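Local structure of lysine cyclodeaminase (Streptomyces pristinaespiralis, 5YU3) at residues Glu56-Ile61 with Tyr81-Pro86; Gly90-Leu95 with Asp113-Thr118; Thr209-Gly214 with Val238-Leu243; Glu259-Glu264 with Asp300-Ala305. The protein probably catalyses the NAD-dependent cyclisation of L-lysine and of related diamino acids such as L-ornithine, with loss of ammonia. All coordinates share one frame; numbering follows the deposited sequence.

Interaction 1 (Glu56-Ile61 with Tyr81-Pro86). With NAD (nicotinamide-adenine-dinucleotide), chain F.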
# COMPACT_ATOMS: atom_id res chain seq x y z
N GLU A 56 20.36 -3.55 1.67
CA GLU A 56 21.36 -2.56 1.30
C GLU A 56 20.81 -1.15 1.45
O GLU A 56 19.64 -0.91 1.15
CB GLU A 56 21.82 -2.75 -0.16
CG GLU A 56 22.27 -4.14 -0.48
CD GLU A 56 23.36 -4.59 0.46
OE1 GLU A 56 24.27 -3.78 0.73
OE2 GLU A 56 23.30 -5.75 0.93
N PRO A 57 21.65 -0.18 1.87
CA PRO A 57 23.16 -0.33 2.24
C PRO A 57 23.26 -0.95 3.68
O PRO A 57 24.31 -1.52 4.05
CB PRO A 57 23.63 0.86 2.18
CG PRO A 57 22.39 1.86 2.40
CD PRO A 57 21.35 1.29 1.86
N VAL A 58 22.19 -0.81 4.45
CA VAL A 58 22.01 -1.48 5.74
C VAL A 58 20.58 -2.00 5.81
O VAL A 58 19.70 -1.50 5.10
CB VAL A 58 22.29 -0.54 6.93
CG1 VAL A 58 23.69 0.04 6.84
CG2 VAL A 58 21.28 0.58 6.93
N PRO A 59 20.32 -3.01 6.64
CA PRO A 59 18.97 -3.59 6.69
C PRO A 59 17.92 -2.56 7.09
O PRO A 59 18.07 -1.85 8.09
CB PRO A 59 19.09 -4.71 7.71
CG PRO A 59 20.68 -4.99 7.72
CD PRO A 59 21.23 -3.83 7.53
N GLY A 60 16.87 -2.48 6.29
CA GLY A 60 15.75 -1.61 6.55
C GLY A 60 14.48 -2.26 6.04
O GLY A 60 14.49 -3.44 5.68
N ILE A 61 13.37 -1.52 6.01
CA ILE A 61 12.10 -2.10 5.61
C ILE A 61 11.22 -0.99 5.05
O ILE A 61 11.36 0.18 5.41
CB ILE A 61 11.41 -2.85 6.79
CG1 ILE A 61 10.26 -3.73 6.28
CG2 ILE A 61 10.95 -1.88 7.89
CD1 ILE A 61 9.71 -4.70 7.34
N TYR A 81 11.82 2.65 6.39
CA TYR A 81 12.82 2.75 7.45
C TYR A 81 14.15 2.41 6.80
O TYR A 81 14.35 1.27 6.36
CB TYR A 81 12.49 1.80 8.61
CG TYR A 81 13.66 1.52 9.54
CD1 TYR A 81 14.04 2.45 10.50
CD2 TYR A 81 14.35 0.32 9.47
CE1 TYR A 81 15.10 2.19 11.38
CE2 TYR A 81 15.41 0.05 10.35
CZ TYR A 81 15.78 0.99 11.30
OH TYR A 81 16.83 0.74 12.18
N SER A 82 15.03 3.40 6.69
CA SER A 82 16.30 3.26 5.97
C SER A 82 17.37 3.94 6.80
O SER A 82 17.70 5.12 6.57
CB SER A 82 16.20 3.86 4.56
OG SER A 82 15.04 3.38 3.88
N PRO A 83 17.94 3.23 7.77
CA PRO A 83 18.73 3.89 8.82
C PRO A 83 20.05 4.46 8.36
O PRO A 83 20.69 5.19 9.13
CB PRO A 83 18.94 2.78 9.85
CG PRO A 83 18.56 1.43 9.05
CD PRO A 83 17.71 1.78 8.11
N ALA A 84 20.50 4.16 7.14
CA ALA A 84 21.67 4.83 6.59
C ALA A 84 21.32 6.13 5.89
O ALA A 84 22.23 6.83 5.44
CB ALA A 84 22.41 3.91 5.61
N ASN A 85 20.03 6.48 5.79
CA ASN A 85 19.65 7.71 5.08
C ASN A 85 20.35 8.95 5.61
O ASN A 85 20.88 9.73 4.80
CB ASN A 85 18.13 7.88 5.12
CG ASN A 85 17.44 7.30 3.90
OD1 ASN A 85 18.07 6.64 3.08
ND2 ASN A 85 16.13 7.53 3.79
N PRO A 86 20.38 9.22 6.93
CA PRO A 86 20.98 10.49 7.39
C PRO A 86 22.45 10.62 7.01
O PRO A 86 22.84 11.63 6.41
CB PRO A 86 20.75 10.45 8.90
CG PRO A 86 19.45 9.50 9.01
CD PRO A 86 19.65 8.58 8.10
PA NAD F . 16.92 8.11 13.23
O1A NAD F . 17.86 7.42 12.29
O2A NAD F . 16.59 9.58 13.02
O5B NAD F . 17.54 8.02 14.71
C5B NAD F . 17.88 6.74 15.26
C4B NAD F . 19.06 6.99 16.19
O4B NAD F . 19.35 5.78 16.91
C3B NAD F . 20.34 7.33 15.42
O3B NAD F . 20.83 8.62 15.82
C2B NAD F . 21.31 6.22 15.80
O2B NAD F . 22.66 6.65 15.93
C1B NAD F . 20.76 5.78 17.13
N9A NAD F . 21.15 4.43 17.59
C8A NAD F . 21.34 3.31 16.86
N7A NAD F . 21.67 2.26 17.68
C5A NAD F . 21.69 2.73 18.95
C6A NAD F . 21.96 2.19 20.29
N6A NAD F . 22.28 0.89 20.47
N1A NAD F . 21.84 3.04 21.34
C2A NAD F . 21.52 4.34 21.21
N3A NAD F . 21.28 4.90 20.02
C4A NAD F . 21.34 4.16 18.88
O3 NAD F . 15.55 7.25 13.24
PN NAD F . 14.16 7.64 13.93
O1N NAD F . 14.45 8.41 15.20
O2N NAD F . 13.27 8.24 12.86
O5D NAD F . 13.53 6.20 14.28
C5D NAD F . 14.04 5.44 15.38
C4D NAD F . 13.21 4.17 15.54
O4D NAD F . 11.84 4.51 15.74
C3D NAD F . 13.24 3.31 14.28
O3D NAD F . 13.24 1.92 14.67
C2D NAD F . 11.92 3.62 13.62
O2D NAD F . 11.50 2.60 12.70
C1D NAD F . 11.03 3.74 14.85
N1N NAD F . 9.76 4.41 14.63
C2N NAD F . 8.71 4.00 15.37
C3N NAD F . 7.46 4.58 15.22
C7N NAD F . 6.34 4.10 16.07
O7N NAD F . 5.19 4.42 15.81
N7N NAD F . 6.63 3.35 17.15
C4N NAD F . 7.29 5.64 14.32
C5N NAD F . 8.41 6.06 13.59
C6N NAD F . 9.64 5.43 13.77
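I61 and Y81 form an antiparallel hydrogen-bonded pair, with their CA atoms 5.2 Å apart. The bond from Y81 N to I61 O is short, at 2.7 Å, and almost linear, while its return from I61 N to Y81 O is more bent. On one face of this pair I61 CG2 lies 4.1 Å from Y81 CB, and the two side chains run across each other at about a right angle. With CG anti to its backbone N (chi1 162°), the Y81 ring reaches the ribose of NAD, CD1 lying 3.4 Å from NAD O2D. The pair joins strand 60-69 to the end of strand 73-81, neighbours in the mixed sheet, and beyond it the chain passes through a type I turn from S82 to N85 into helix 85-89. G60 suits the tight approach here, its CA standing 3.2 Å from Y81 O in a CA-H...O contact. Farther along, apolar groups take over from hydrogen bonds. V58 CG2 packs 3.6 Å from P83 CG as the two side chains slide past each other in opposite directions, and it also touches the small A84 CB, which also meets P57 CG at 3.8 Å. P57, preceded by a cis peptide bond, also packs on T104 of the second subunit, while S82 OG is hydrogen-bonded to R54 of its own chain.

Interaction 2 (Gly90-Leu95 with Asp113-Thr118). With NAD (nicotinamide-adenine-dinucleotide), chain F.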
# COMPACT_ATOMS: atom_id res chain seq x y z
N GLY A 90 21.77 12.39 3.56
CA GLY A 90 21.16 13.57 4.13
C GLY A 90 19.65 13.53 4.16
O GLY A 90 19.00 14.58 4.19
N LEU A 91 19.08 12.33 4.14
CA LEU A 91 17.64 12.13 4.18
C LEU A 91 17.25 11.54 5.52
O LEU A 91 18.07 10.91 6.20
CB LEU A 91 17.20 11.18 3.05
CG LEU A 91 17.16 11.76 1.63
CD1 LEU A 91 16.99 10.65 0.60
CD2 LEU A 91 16.04 12.79 1.50
N PRO A 92 16.01 11.74 5.95
CA PRO A 92 15.56 11.11 7.19
C PRO A 92 15.48 9.60 7.04
O PRO A 92 15.20 9.07 5.96
CB PRO A 92 14.18 11.73 7.42
CG PRO A 92 13.78 12.29 5.97
CD PRO A 92 14.90 12.57 5.36
N THR A 93 15.77 8.91 8.15
CA THR A 93 15.59 7.47 8.19
C THR A 93 14.16 7.07 7.86
O THR A 93 13.93 6.11 7.10
CB THR A 93 15.98 6.95 9.57
OG1 THR A 93 17.40 7.04 9.72
CG2 THR A 93 15.55 5.49 9.77
N ILE A 94 13.18 7.78 8.43
CA ILE A 94 11.76 7.53 8.19
C ILE A 94 11.32 8.47 7.07
O ILE A 94 11.30 9.70 7.23
CB ILE A 94 10.93 7.74 9.46
CG1 ILE A 94 11.32 6.71 10.54
CG2 ILE A 94 9.42 7.66 9.15
CD1 ILE A 94 11.11 5.25 10.14
N LEU A 95 10.93 7.89 5.93
CA LEU A 95 10.53 8.64 4.76
C LEU A 95 9.22 8.04 4.26
O LEU A 95 9.18 6.86 3.91
CB LEU A 95 11.62 8.56 3.68
CG LEU A 95 11.78 9.58 2.56
CD1 LEU A 95 11.58 11.00 3.09
CD2 LEU A 95 13.16 9.40 1.92
N ASP A 113 2.66 14.66 2.70
CA ASP A 113 3.88 14.19 3.37
C ASP A 113 3.54 13.33 4.57
O ASP A 113 2.58 13.59 5.30
CB ASP A 113 4.70 15.39 3.85
CG ASP A 113 5.82 14.98 4.79
OD1 ASP A 113 6.71 14.23 4.35
OD2 ASP A 113 5.81 15.42 5.97
N GLY A 114 4.38 12.31 4.81
CA GLY A 114 4.26 11.49 6.00
C GLY A 114 5.41 11.64 6.99
O GLY A 114 5.35 11.08 8.09
N VAL A 115 6.46 12.40 6.64
CA VAL A 115 7.63 12.53 7.52
C VAL A 115 7.26 13.28 8.80
O VAL A 115 7.45 12.78 9.91
CB VAL A 115 8.79 13.21 6.79
CG1 VAL A 115 9.95 13.48 7.76
CG2 VAL A 115 9.28 12.36 5.62
N LEU A 116 6.77 14.52 8.65
CA LEU A 116 6.40 15.30 9.83
C LEU A 116 5.25 14.64 10.59
O LEU A 116 5.30 14.49 11.81
CB LEU A 116 6.02 16.73 9.44
CG LEU A 116 5.54 17.63 10.59
CD1 LEU A 116 6.62 17.76 11.66
CD2 LEU A 116 5.11 19.02 10.06
N LEU A 117 4.19 14.25 9.86
CA LEU A 117 3.03 13.60 10.47
C LEU A 117 3.44 12.38 11.31
O LEU A 117 2.91 12.17 12.41
CB LEU A 117 2.04 13.20 9.37
CG LEU A 117 0.74 12.45 9.70
CD1 LEU A 117 -0.32 12.75 8.63
CD2 LEU A 117 0.96 10.94 9.78
N THR A 118 4.35 11.55 10.79
CA THR A 118 4.76 10.35 11.53
C THR A 118 5.44 10.75 12.84
O THR A 118 5.12 10.22 13.91
CB THR A 118 5.71 9.48 10.69
OG1 THR A 118 4.99 8.93 9.57
CG2 THR A 118 6.27 8.30 11.53
PA NAD F . 16.92 8.11 13.23
O1A NAD F . 17.86 7.42 12.29
O2A NAD F . 16.59 9.58 13.02
O5B NAD F . 17.54 8.02 14.71
C5B NAD F . 17.88 6.74 15.26
C4B NAD F . 19.06 6.99 16.19
O4B NAD F . 19.35 5.78 16.91
C3B NAD F . 20.34 7.33 15.42
O3B NAD F . 20.83 8.62 15.82
C2B NAD F . 21.31 6.22 15.80
O2B NAD F . 22.66 6.65 15.93
C1B NAD F . 20.76 5.78 17.13
N9A NAD F . 21.15 4.43 17.59
C8A NAD F . 21.34 3.31 16.86
N7A NAD F . 21.67 2.26 17.68
C5A NAD F . 21.69 2.73 18.95
C6A NAD F . 21.96 2.19 20.29
N6A NAD F . 22.28 0.89 20.47
N1A NAD F . 21.84 3.04 21.34
C2A NAD F . 21.52 4.34 21.21
N3A NAD F . 21.28 4.90 20.02
C4A NAD F . 21.34 4.16 18.88
O3 NAD F . 15.55 7.25 13.24
PN NAD F . 14.16 7.64 13.93
O1N NAD F . 14.45 8.41 15.20
O2N NAD F . 13.27 8.24 12.86
O5D NAD F . 13.53 6.20 14.28
C5D NAD F . 14.04 5.44 15.38
C4D NAD F . 13.21 4.17 15.54
O4D NAD F . 11.84 4.51 15.74
C3D NAD F . 13.24 3.31 14.28
O3D NAD F . 13.24 1.92 14.67
C2D NAD F . 11.92 3.62 13.62
O2D NAD F . 11.50 2.60 12.70
C1D NAD F . 11.03 3.74 14.85
N1N NAD F . 9.76 4.41 14.63
C2N NAD F . 8.71 4.00 15.37
C3N NAD F . 7.46 4.58 15.22
C7N NAD F . 6.34 4.10 16.07
O7N NAD F . 5.19 4.42 15.81
N7N NAD F . 6.63 3.35 17.15
C4N NAD F . 7.29 5.64 14.32
C5N NAD F . 8.41 6.06 13.59
C6N NAD F . 9.64 5.43 13.77
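V115 and L95 meet through their methyl groups, V115 CG2 lying 3.7 Å from L95 CD1 as the two side chains cross at a slant. Here the start of helix 115-133 packs against strand 94-102 of the mixed sheet. The CB of L95 starts out away from the helix, but its chain bends at CG (chi2 42°), which brings CD1 back to the valine. The same V115 CG2 lies 3.7 Å from I94 O, and V115 CG1 has a looser neighbour in P92 CG. One turn along the helix, T118 CG2 touches I94 CG2 at 4.0 Å, the two side chains crossing nearly at right angles. The beta-branched I94 can face two ways: CG2 turns to the helix, while CG1 lies 3.4 Å from NAD O2N. T118, which lines both the proline and the NAD pocket, is divided likewise, its methyl reaching the nicotinamide ring and its OG1, also bonded to K77, donating to G114 O, which T118 N approaches from the opposite face. At the helix start D113 caps V115 N through OD1 and L116 N through OD2, and OD1 also accepts from H332 N of the second subunit. T93 OG1 also donates to NAD O1A at 2.6 Å. No hydrogen bond spans the segments: the join is apolar and buried, while those of T93, D113 and T118 serve the cofactor, the helix start, K77 and the second subunit.

Interaction 3 (Thr209-Gly214 with Val238-Leu243). With NAD (nicotinamide-adenine-dinucleotide), chain F.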
# COMPACT_ATOMS: atom_id res chain seq x y z
N THR A 209 15.73 4.07 18.71
CA THR A 209 17.02 3.86 18.08
C THR A 209 16.86 3.11 16.77
O THR A 209 15.87 2.43 16.54
CB THR A 209 17.95 3.03 18.98
OG1 THR A 209 17.53 1.66 18.92
CG2 THR A 209 17.89 3.52 20.42
N SER A 210 17.90 3.21 15.94
CA SER A 210 18.03 2.37 14.75
C SER A 210 18.95 1.17 15.03
O SER A 210 19.72 0.75 14.17
CB SER A 210 18.55 3.18 13.57
OG SER A 210 19.71 3.92 13.95
N VAL A 211 18.88 0.62 16.25
CA VAL A 211 19.70 -0.54 16.60
C VAL A 211 19.34 -1.69 15.67
O VAL A 211 18.17 -1.88 15.29
CB VAL A 211 19.51 -0.93 18.07
CG1 VAL A 211 18.11 -1.47 18.33
CG2 VAL A 211 20.57 -1.96 18.51
N ALA A 212 20.34 -2.47 15.29
CA ALA A 212 20.14 -3.56 14.35
C ALA A 212 19.49 -4.76 15.04
O ALA A 212 19.45 -4.87 16.27
CB ALA A 212 21.47 -3.98 13.73
N VAL A 213 18.95 -5.66 14.21
CA VAL A 213 18.38 -6.91 14.70
C VAL A 213 19.41 -7.63 15.56
O VAL A 213 20.56 -7.82 15.15
CB VAL A 213 17.92 -7.78 13.52
CG1 VAL A 213 17.68 -9.23 13.97
CG2 VAL A 213 16.67 -7.20 12.88
N GLY A 214 18.99 -8.03 16.76
CA GLY A 214 19.83 -8.84 17.63
C GLY A 214 20.88 -8.09 18.41
O GLY A 214 21.66 -8.73 19.13
N VAL A 238 11.61 -7.59 12.18
CA VAL A 238 11.44 -8.69 13.12
C VAL A 238 12.81 -9.03 13.69
O VAL A 238 13.80 -9.11 12.96
CB VAL A 238 10.79 -9.89 12.43
CG1 VAL A 238 10.88 -11.13 13.32
CG2 VAL A 238 9.34 -9.58 12.10
N GLY A 239 12.87 -9.19 15.02
CA GLY A 239 14.11 -9.48 15.71
C GLY A 239 14.82 -8.27 16.28
O GLY A 239 15.83 -8.43 16.97
N LYS A 240 14.32 -7.07 16.00
CA LYS A 240 14.85 -5.84 16.58
C LYS A 240 14.10 -5.56 17.87
O LYS A 240 12.87 -5.46 17.86
CB LYS A 240 14.71 -4.67 15.61
CG LYS A 240 15.20 -3.32 16.17
CD LYS A 240 14.06 -2.32 16.32
CE LYS A 240 14.59 -0.93 16.72
NZ LYS A 240 15.51 -0.36 15.67
N THR A 241 14.83 -5.46 18.98
CA THR A 241 14.27 -5.05 20.25
C THR A 241 15.22 -4.06 20.90
O THR A 241 16.39 -3.94 20.52
CB THR A 241 14.05 -6.24 21.20
OG1 THR A 241 15.30 -6.92 21.38
CG2 THR A 241 13.01 -7.21 20.63
N GLU A 242 14.72 -3.35 21.91
CA GLU A 242 15.50 -2.33 22.59
C GLU A 242 15.64 -2.55 24.09
O GLU A 242 16.60 -2.04 24.68
CB GLU A 242 14.89 -0.94 22.36
CG GLU A 242 14.94 -0.52 20.90
CD GLU A 242 14.35 0.86 20.66
OE1 GLU A 242 13.28 1.17 21.23
OE2 GLU A 242 14.96 1.62 19.88
N LEU A 243 14.72 -3.29 24.72
CA LEU A 243 14.76 -3.35 26.17
C LEU A 243 15.26 -4.71 26.66
O LEU A 243 15.14 -5.73 25.96
CB LEU A 243 13.38 -3.10 26.79
CG LEU A 243 12.72 -1.74 26.51
CD1 LEU A 243 11.39 -1.63 27.26
CD2 LEU A 243 13.67 -0.62 26.92
PA NAD F . 16.92 8.11 13.23
O1A NAD F . 17.86 7.42 12.29
O2A NAD F . 16.59 9.58 13.02
O5B NAD F . 17.54 8.02 14.71
C5B NAD F . 17.88 6.74 15.26
C4B NAD F . 19.06 6.99 16.19
O4B NAD F . 19.35 5.78 16.91
C3B NAD F . 20.34 7.33 15.42
O3B NAD F . 20.83 8.62 15.82
C2B NAD F . 21.31 6.22 15.80
O2B NAD F . 22.66 6.65 15.93
C1B NAD F . 20.76 5.78 17.13
N9A NAD F . 21.15 4.43 17.59
C8A NAD F . 21.34 3.31 16.86
N7A NAD F . 21.67 2.26 17.68
C5A NAD F . 21.69 2.73 18.95
C6A NAD F . 21.96 2.19 20.29
N6A NAD F . 22.28 0.89 20.47
N1A NAD F . 21.84 3.04 21.34
C2A NAD F . 21.52 4.34 21.21
N3A NAD F . 21.28 4.90 20.02
C4A NAD F . 21.34 4.16 18.88
O3 NAD F . 15.55 7.25 13.24
PN NAD F . 14.16 7.64 13.93
O1N NAD F . 14.45 8.41 15.20
O2N NAD F . 13.27 8.24 12.86
O5D NAD F . 13.53 6.20 14.28
C5D NAD F . 14.04 5.44 15.38
C4D NAD F . 13.21 4.17 15.54
O4D NAD F . 11.84 4.51 15.74
C3D NAD F . 13.24 3.31 14.28
O3D NAD F . 13.24 1.92 14.67
C2D NAD F . 11.92 3.62 13.62
O2D NAD F . 11.50 2.60 12.70
C1D NAD F . 11.03 3.74 14.85
N1N NAD F . 9.76 4.41 14.63
C2N NAD F . 8.71 4.00 15.37
C3N NAD F . 7.46 4.58 15.22
C7N NAD F . 6.34 4.10 16.07
O7N NAD F . 5.19 4.42 15.81
N7N NAD F . 6.63 3.35 17.15
C4N NAD F . 7.29 5.64 14.32
C5N NAD F . 8.41 6.06 13.59
C6N NAD F . 9.64 5.43 13.77
O HOH W 1 17.74 -5.44 18.35
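T209 and E242 meet through one carboxylate oxygen, E242 OE2, which accepts both from T209 OG1 at 2.7 Å, on its anti lone pair, and from T209 N at 2.8 Å, nearly along the C-O axis. The other oxygen, OE1, is bonded to T207 OG1, so both ends of the carboxylate are held. T209 OG1 also accepts from V211 N, closing an ST turn; threonine suits the place because its hydroxyl can give and receive at once. K240 reaches in from the other segment, its chain bent at chi2 and chi4. Its NZ donates to T209 O at 2.9 Å from above the carbonyl plane and to V211 O at 3.1 Å in the plane, on a lone pair. D236 OD1 adds a salt bridge to this ammonium group, whereas K240 NZ reaches NAD O3D only in a weak bond. Farther along, G214 N bonds G239 O, with V213 CG2 packed 3.4 Å from V238 O. Water 1 bridges the segments, donating a hydrogen bond to A212 O and accepting one from T241 N. These loops follow strands 204-207 and 229-232 of the parallel, Rossmann-type sheet, and S210 N donates to NAD O4B at 3.1 Å. K240 and E242 thus hold the adenosine-side loop by its backbone and the T209 hydroxyl, and the nearby D236 carboxylate probably favours the charged form of K240.

Interaction 4 (Glu259-Glu264 with Asp300-Ala305). With NA (sodium ion), chain E; NAD (nicotinamide-adenine-dinucleotide), chain F; PRO (proline), chain G.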
# COMPACT_ATOMS: atom_id res chain seq x y z
N GLU A 259 -1.28 -7.58 18.43
CA GLU A 259 -0.79 -8.52 17.43
C GLU A 259 0.47 -7.99 16.76
O GLU A 259 1.43 -8.74 16.56
CB GLU A 259 -1.87 -8.81 16.39
CG GLU A 259 -1.46 -9.87 15.39
CD GLU A 259 -2.60 -10.33 14.49
OE1 GLU A 259 -3.55 -9.56 14.27
OE2 GLU A 259 -2.54 -11.48 13.99
N GLN A 260 0.49 -6.70 16.43
CA GLN A 260 1.69 -6.12 15.83
C GLN A 260 2.87 -6.12 16.79
O GLN A 260 4.01 -6.35 16.38
CB GLN A 260 1.39 -4.69 15.40
CG GLN A 260 2.16 -4.22 14.21
CD GLN A 260 1.43 -3.10 13.53
OE1 GLN A 260 0.70 -3.31 12.56
NE2 GLN A 260 1.57 -1.90 14.08
N ALA A 261 2.61 -5.83 18.07
CA ALA A 261 3.68 -5.76 19.05
C ALA A 261 4.30 -7.13 19.30
O ALA A 261 5.51 -7.24 19.51
CB ALA A 261 3.16 -5.16 20.35
N LEU A 262 3.48 -8.18 19.27
CA LEU A 262 4.02 -9.52 19.45
C LEU A 262 4.94 -9.90 18.31
O LEU A 262 5.85 -10.72 18.49
CB LEU A 262 2.87 -10.53 19.59
CG LEU A 262 2.21 -10.53 20.97
CD1 LEU A 262 0.85 -11.21 20.92
CD2 LEU A 262 3.12 -11.22 21.99
N ARG A 263 4.73 -9.31 17.13
CA ARG A 263 5.54 -9.58 15.94
C ARG A 263 6.75 -8.66 15.82
O ARG A 263 7.83 -9.12 15.44
CB ARG A 263 4.67 -9.47 14.68
CG ARG A 263 5.36 -9.93 13.39
CD ARG A 263 4.41 -9.88 12.19
NE ARG A 263 4.18 -8.51 11.74
CZ ARG A 263 3.44 -8.18 10.68
NH1 ARG A 263 2.83 -9.12 9.97
NH2 ARG A 263 3.30 -6.90 10.34
N GLU A 264 6.58 -7.36 16.11
CA GLU A 264 7.60 -6.36 15.81
C GLU A 264 7.98 -5.44 16.96
O GLU A 264 8.88 -4.61 16.79
CB GLU A 264 7.16 -5.47 14.63
CG GLU A 264 7.05 -6.18 13.30
CD GLU A 264 6.07 -5.49 12.37
OE1 GLU A 264 6.01 -4.24 12.38
OE2 GLU A 264 5.36 -6.19 11.63
N ASP A 300 4.68 -0.37 24.72
CA ASP A 300 5.28 -0.99 23.55
C ASP A 300 4.64 -0.37 22.30
O ASP A 300 3.53 -0.74 21.92
CB ASP A 300 5.09 -2.50 23.58
CG ASP A 300 5.95 -3.21 22.56
OD1 ASP A 300 6.85 -2.57 21.98
OD2 ASP A 300 5.74 -4.43 22.35
N SER A 301 5.36 0.57 21.68
CA SER A 301 4.85 1.36 20.57
C SER A 301 5.40 0.79 19.26
O SER A 301 6.62 0.63 19.11
CB SER A 301 5.24 2.83 20.72
OG SER A 301 4.73 3.62 19.65
N THR A 302 4.50 0.45 18.34
CA THR A 302 4.87 0.03 17.00
C THR A 302 4.33 0.95 15.92
O THR A 302 4.86 0.93 14.80
CB THR A 302 4.39 -1.40 16.72
OG1 THR A 302 2.95 -1.44 16.76
CG2 THR A 302 4.97 -2.36 17.75
N GLY A 303 3.31 1.75 16.23
CA GLY A 303 2.66 2.61 15.26
C GLY A 303 1.60 1.85 14.49
O GLY A 303 1.82 0.70 14.10
N PHE A 304 0.43 2.44 14.29
CA PHE A 304 -0.55 1.77 13.44
C PHE A 304 -1.34 2.82 12.69
O PHE A 304 -1.40 4.00 13.07
CB PHE A 304 -1.43 0.77 14.24
CG PHE A 304 -2.30 1.38 15.31
CD1 PHE A 304 -1.75 1.82 16.51
CD2 PHE A 304 -3.68 1.43 15.15
CE1 PHE A 304 -2.56 2.35 17.51
CE2 PHE A 304 -4.50 1.96 16.15
CZ PHE A 304 -3.93 2.42 17.33
N ALA A 305 -1.93 2.38 11.58
CA ALA A 305 -2.43 3.30 10.56
C ALA A 305 -3.53 4.22 11.07
O ALA A 305 -3.68 5.34 10.57
CB ALA A 305 -2.91 2.50 9.34
NA NA E . 8.44 -1.00 20.27
PA NAD F . 16.92 8.11 13.23
O1A NAD F . 17.86 7.42 12.29
O2A NAD F . 16.59 9.58 13.02
O5B NAD F . 17.54 8.02 14.71
C5B NAD F . 17.88 6.74 15.26
C4B NAD F . 19.06 6.99 16.19
O4B NAD F . 19.35 5.78 16.91
C3B NAD F . 20.34 7.33 15.42
O3B NAD F . 20.83 8.62 15.82
C2B NAD F . 21.31 6.22 15.80
O2B NAD F . 22.66 6.65 15.93
C1B NAD F . 20.76 5.78 17.13
N9A NAD F . 21.15 4.43 17.59
C8A NAD F . 21.34 3.31 16.86
N7A NAD F . 21.67 2.26 17.68
C5A NAD F . 21.69 2.73 18.95
C6A NAD F . 21.96 2.19 20.29
N6A NAD F . 22.28 0.89 20.47
N1A NAD F . 21.84 3.04 21.34
C2A NAD F . 21.52 4.34 21.21
N3A NAD F . 21.28 4.90 20.02
C4A NAD F . 21.34 4.16 18.88
O3 NAD F . 15.55 7.25 13.24
PN NAD F . 14.16 7.64 13.93
O1N NAD F . 14.45 8.41 15.20
O2N NAD F . 13.27 8.24 12.86
O5D NAD F . 13.53 6.20 14.28
C5D NAD F . 14.04 5.44 15.38
C4D NAD F . 13.21 4.17 15.54
O4D NAD F . 11.84 4.51 15.74
C3D NAD F . 13.24 3.31 14.28
O3D NAD F . 13.24 1.92 14.67
C2D NAD F . 11.92 3.62 13.62
O2D NAD F . 11.50 2.60 12.70
C1D NAD F . 11.03 3.74 14.85
N1N NAD F . 9.76 4.41 14.63
C2N NAD F . 8.71 4.00 15.37
C3N NAD F . 7.46 4.58 15.22
C7N NAD F . 6.34 4.10 16.07
O7N NAD F . 5.19 4.42 15.81
N7N NAD F . 6.63 3.35 17.15
C4N NAD F . 7.29 5.64 14.32
C5N NAD F . 8.41 6.06 13.59
C6N NAD F . 9.64 5.43 13.77
N PRO G . 6.97 1.98 12.24
CA PRO G . 6.83 3.35 11.50
C PRO G . 5.34 3.80 11.47
O PRO G . 5.12 4.69 10.62
CB PRO G . 7.32 3.11 10.34
CG PRO G . 8.53 2.08 10.66
CD PRO G . 8.36 1.66 11.87
OXT PRO G . 4.43 3.36 12.26
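Q260 of helix 258-264 reaches T302 and G303 in the loop after strand 297-300 of the parallel Rossmann-type sheet, where the loop passes NAD, proline and a sodium ion. The glutamine chain is extended beyond CG, which carries NE2 to T302 OG1 at 3.0 Å. That bond is straight (166°) and lies close to the amide plane, whereas the one from NE2 to G303 O is weak and strongly bent. T302 OG1 sits between its own backbone N and carbonyl carbon (chi1 63°), leaving CG2 to pack 3.9 Å from A261 CA. D256 OD1 is a further partner of that hydroxyl. The small A261 lets D300 come close, its CB lying 3.3 Å from D300 OD2. With CG anti to the backbone N (chi1 -167°) the D300 carboxylate lies beside the helix; OD2 accepts from C267 N, and OD1 accepts from E266 N and binds sodium with the carbonyls of A232 and G234. G303 has positive phi, which glycine adopts easily, and its CA lies 3.6 Å from proline OXT. E264 OE1 forms a salt bridge with R49. S301 O completes the metal site, 2.7 Å from sodium.

Overall arrangement
All four contacts touch NAD, from adenosine to nicotinamide. Interactions 1 and 2, with centres 13 Å apart, belong to the mixed sheet and are joined directly, N85 ND2 lying 2.8 Å from P92 O; both also reach the second subunit. Interaction 3 touches interaction 1, Y81 OH coming within 3.3 Å of S210 CA, and stays about 5 Å from interaction 2 at the nearest atoms. Interaction 4 meets interaction 3 where V238 CG2 packs 3.7 Å from R263 O, but stays about 6 Å from interaction 1 and 7 Å from interaction 2 at the nearest atoms. Between interactions 2 and 4 lies the bound proline, touched by T118 and T302.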